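Local coordinates for putative SAM-dependent O-methyltranferase (Podospora anserina, PDB 4YMH) that probably transfers a methyl group from S-adenosylmethionine to an oxygen of its acceptor substrate, as a member of the cation-dependent O-methyltransferase family, at the interface of chains A and B. Residues are numbered along the deposited sequence; one frame, centred on the assembly and turned at random. Chains: chain A/B, Putative SAM-dependent O-methyltranferase.

The interface of chains A and B. Residues chain A 219-221; chain B 24-25, 52, 55-56, 59.
Strand 217-222 of chain A meets two elements of chain B: the loop that follows helix 10-22, through B:Ser24 and B:His25, and one side of helix 51-64, through B:Leu52, B:Ser55, B:Trp56 and B:Phe59. The loop bonds to the strand at two backbone groups, the carbonyl of A:Val219 and the amide of A:Leu221. The backbone N-H of B:His25 gives a nearly straight hydrogen bond to the carbonyl oxygen of A:Val219 (N to O 2.9 Å, 169° at the hydrogen); the histidine is poorly ordered, and its main chain carries this contact. Two residues on, the amide N of A:Leu221 donates to the hydroxyl OG of B:Ser24 at 2.8 Å. That hydroxyl lies anti to its own carbonyl carbon (chi1 -59°), which turns it toward the strand, and serine suits the place by offering an acceptor on a very short arm. Were B:Ser24 an alanine, the amide of A:Leu221 would probably be left without this acceptor, and the loop held here mainly through the bond of B:His25. A:Leu220, between the two bonded residues, sends its side chain against the helix. Its CB lies over the face of the B:Phe59 ring, 3.8 Å from CD2, where a flat aromatic suits an aliphatic chain pressed onto it. The methyl CD2 of A:Leu220 lies 3.8 Å from B:Trp56 CA and meets the indole at its edge, in the ring plane, near CD1. The leucine's other methyl, CD1, packs against B:Ser24 CB and beside B:Ser55 OG, with B:Leu52 a little farther off; the fork lets one leucine touch both loop and helix. B:Ser55 braces the loop from within chain B: its OG donates to the carbonyl O of B:His25 at 2.7 Å, in the carbonyl plane. The same hydroxyl lies 3.1 Å from the oxygen of water 1, which also contacts the carbonyl of A:Val219 and thus links helix to strand. If the deposited dimer is the biological form, this patch and its twin contribute to its two-fold interface by fastening a strand of each subunit to the loop and helix of the other.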
ATOM      1  N   VAL A 219       9.190  -9.505  -3.248  1.00 15.79           N
ATOM      2  CA  VAL A 219       9.407  -8.193  -2.653  1.00 15.72           C
ATOM      3  C   VAL A 219       8.710  -7.083  -3.422  1.00 15.44           C
ATOM      4  O   VAL A 219       8.731  -7.050  -4.664  1.00 19.32           O
ATOM      5  CB  VAL A 219      10.918  -7.855  -2.583  1.00 22.81           C
ATOM      6  CG1 VAL A 219      11.139  -6.471  -1.958  1.00 20.70           C
ATOM      7  CG2 VAL A 219      11.684  -8.945  -1.830  1.00 22.50           C
ATOM      8  N   LEU A 220       8.093  -6.168  -2.683  1.00 16.31           N
ATOM      9  CA  LEU A 220       7.569  -4.952  -3.294  1.00 17.88           C
ATOM     10  C   LEU A 220       7.947  -3.768  -2.443  1.00 17.32           C
ATOM     11  O   LEU A 220       7.499  -3.661  -1.297  1.00 16.58           O
ATOM     12  CB  LEU A 220       6.051  -4.999  -3.438  1.00 15.77           C
ATOM     13  CG  LEU A 220       5.465  -3.687  -3.951  1.00 16.66           C
ATOM     14  CD1 LEU A 220       5.930  -3.476  -5.406  1.00 21.50           C
ATOM     15  CD2 LEU A 220       3.935  -3.704  -3.868  1.00 21.91           C
ATOM     16  N   LEU A 221       8.763  -2.884  -3.001  1.00 13.42           N
ATOM     17  CA  LEU A 221       9.132  -1.653  -2.320  1.00 15.86           C
ATOM     18  C   LEU A 221       8.134  -0.586  -2.719  1.00 17.38           C
ATOM     19  O   LEU A 221       8.202  -0.020  -3.807  1.00 18.01           O
ATOM     20  CB  LEU A 221      10.571  -1.242  -2.659  1.00 19.76           C
ATOM     21  CG  LEU A 221      11.079   0.052  -2.002  1.00 19.40           C
ATOM     22  CD1 LEU A 221      10.657   0.186  -0.541  1.00 19.13           C
ATOM     23  CD2 LEU A 221      12.622   0.180  -2.142  1.00 18.11           C
TER
ATOM     24  N   SER B  24      12.081  -4.311  -6.534  1.00 17.61           N
ATOM     25  CA  SER B  24      10.822  -5.031  -6.366  1.00 17.22           C
ATOM     26  C   SER B  24      10.830  -6.131  -7.416  1.00 27.60           C
ATOM     27  O   SER B  24      11.538  -6.017  -8.420  1.00 16.84           O
ATOM     28  CB  SER B  24       9.602  -4.125  -6.549  1.00 16.78           C
ATOM     29  OG  SER B  24       9.580  -3.030  -5.633  1.00 18.47           O
ATOM     30  N   HIS B  25      10.049  -7.179  -7.193  1.00 18.93           N
ATOM     31  CA  HIS B  25       9.870  -8.226  -8.199  1.00 22.77           C
ATOM     32  C   HIS B  25       9.475  -7.578  -9.523  1.00 22.69           C
ATOM     33  O   HIS B  25       8.608  -6.714  -9.550  1.00 21.47           O
ATOM     34  CB  HIS B  25       8.802  -9.213  -7.734  1.00 32.38           C
ATOM     35  CG  HIS B  25       8.653 -10.414  -8.613  1.00 42.49           C
ATOM     36  ND1 HIS B  25       7.797 -10.446  -9.691  1.00 47.11           N
ATOM     37  CD2 HIS B  25       9.230 -11.638  -8.554  1.00 49.44           C
ATOM     38  CE1 HIS B  25       7.863 -11.633 -10.267  1.00 49.63           C
ATOM     39  NE2 HIS B  25       8.727 -12.374  -9.597  1.00 50.13           N
ATOM     40  N   LEU B  52       5.712  -0.140 -12.237  1.00 15.78           N
ATOM     41  CA  LEU B  52       5.761  -0.403 -10.789  1.00 15.49           C
ATOM     42  C   LEU B  52       4.367  -0.775 -10.260  1.00 16.43           C
ATOM     43  O   LEU B  52       4.208  -1.741  -9.486  1.00 15.92           O
ATOM     44  CB  LEU B  52       6.325   0.804 -10.019  1.00 17.47           C
ATOM     45  CG  LEU B  52       6.476   0.586  -8.507  1.00 16.96           C
ATOM     46  CD1 LEU B  52       7.414  -0.582  -8.184  1.00 17.26           C
ATOM     47  CD2 LEU B  52       6.981   1.870  -7.859  1.00 18.82           C
ATOM     48  N   SER B  55       3.718  -4.266 -10.879  0.59 16.88           N
ATOM     49  CA  SER B  55       4.356  -5.111  -9.862  0.59 17.89           C
ATOM     50  C   SER B  55       3.466  -5.212  -8.624  0.59 17.03           C
ATOM     51  O   SER B  55       3.267  -6.296  -8.064  0.59 15.68           O
ATOM     52  CB  SER B  55       5.734  -4.565  -9.469  0.59 17.60           C
ATOM     53  OG  SER B  55       6.397  -5.477  -8.608  0.59 18.06           O
ATOM     54  N   TRP B  56       2.925  -4.067  -8.218  1.00 13.35           N
ATOM     55  CA  TRP B  56       2.005  -4.000  -7.087  1.00 16.63           C
ATOM     56  C   TRP B  56       0.744  -4.851  -7.291  1.00 16.91           C
ATOM     57  O   TRP B  56       0.305  -5.540  -6.375  1.00 15.92           O
ATOM     58  CB  TRP B  56       1.620  -2.541  -6.825  1.00 13.80           C
ATOM     59  CG  TRP B  56       0.440  -2.338  -5.905  1.00 21.84           C
ATOM     60  CD1 TRP B  56       0.400  -2.496  -4.545  1.00 24.03           C
ATOM     61  CD2 TRP B  56      -0.855  -1.899  -6.297  1.00 20.49           C
ATOM     62  NE1 TRP B  56      -0.861  -2.193  -4.070  1.00 20.12           N
ATOM     63  CE2 TRP B  56      -1.644  -1.818  -5.133  1.00 22.07           C
ATOM     64  CE3 TRP B  56      -1.429  -1.571  -7.529  1.00 20.61           C
ATOM     65  CZ2 TRP B  56      -2.982  -1.431  -5.171  1.00 25.37           C
ATOM     66  CZ3 TRP B  56      -2.755  -1.191  -7.566  1.00 24.22           C
ATOM     67  CH2 TRP B  56      -3.515  -1.115  -6.389  1.00 25.10           C
ATOM     68  N   PHE B  59       1.887  -8.650  -7.010  1.00 16.15           N
ATOM     69  CA  PHE B  59       2.114  -8.927  -5.584  1.00 14.95           C
ATOM     70  C   PHE B  59       0.795  -9.026  -4.813  1.00 16.55           C
ATOM     71  O   PHE B  59       0.583  -9.966  -4.038  1.00 15.39           O
ATOM     72  CB  PHE B  59       3.009  -7.826  -4.955  1.00 14.00           C
ATOM     73  CG  PHE B  59       3.447  -8.127  -3.537  1.00 15.65           C
ATOM     74  CD1 PHE B  59       2.578  -7.936  -2.463  1.00 19.37           C
ATOM     75  CD2 PHE B  59       4.726  -8.604  -3.279  1.00 20.88           C
ATOM     76  CE1 PHE B  59       2.982  -8.220  -1.149  1.00 20.74           C
ATOM     77  CE2 PHE B  59       5.134  -8.878  -1.976  1.00 21.44           C
ATOM     78  CZ  PHE B  59       4.259  -8.691  -0.915  1.00 19.68           C
TER
HETATM   79  O   HOH W   1       6.324  -7.277  -6.105  1.00 31.41           O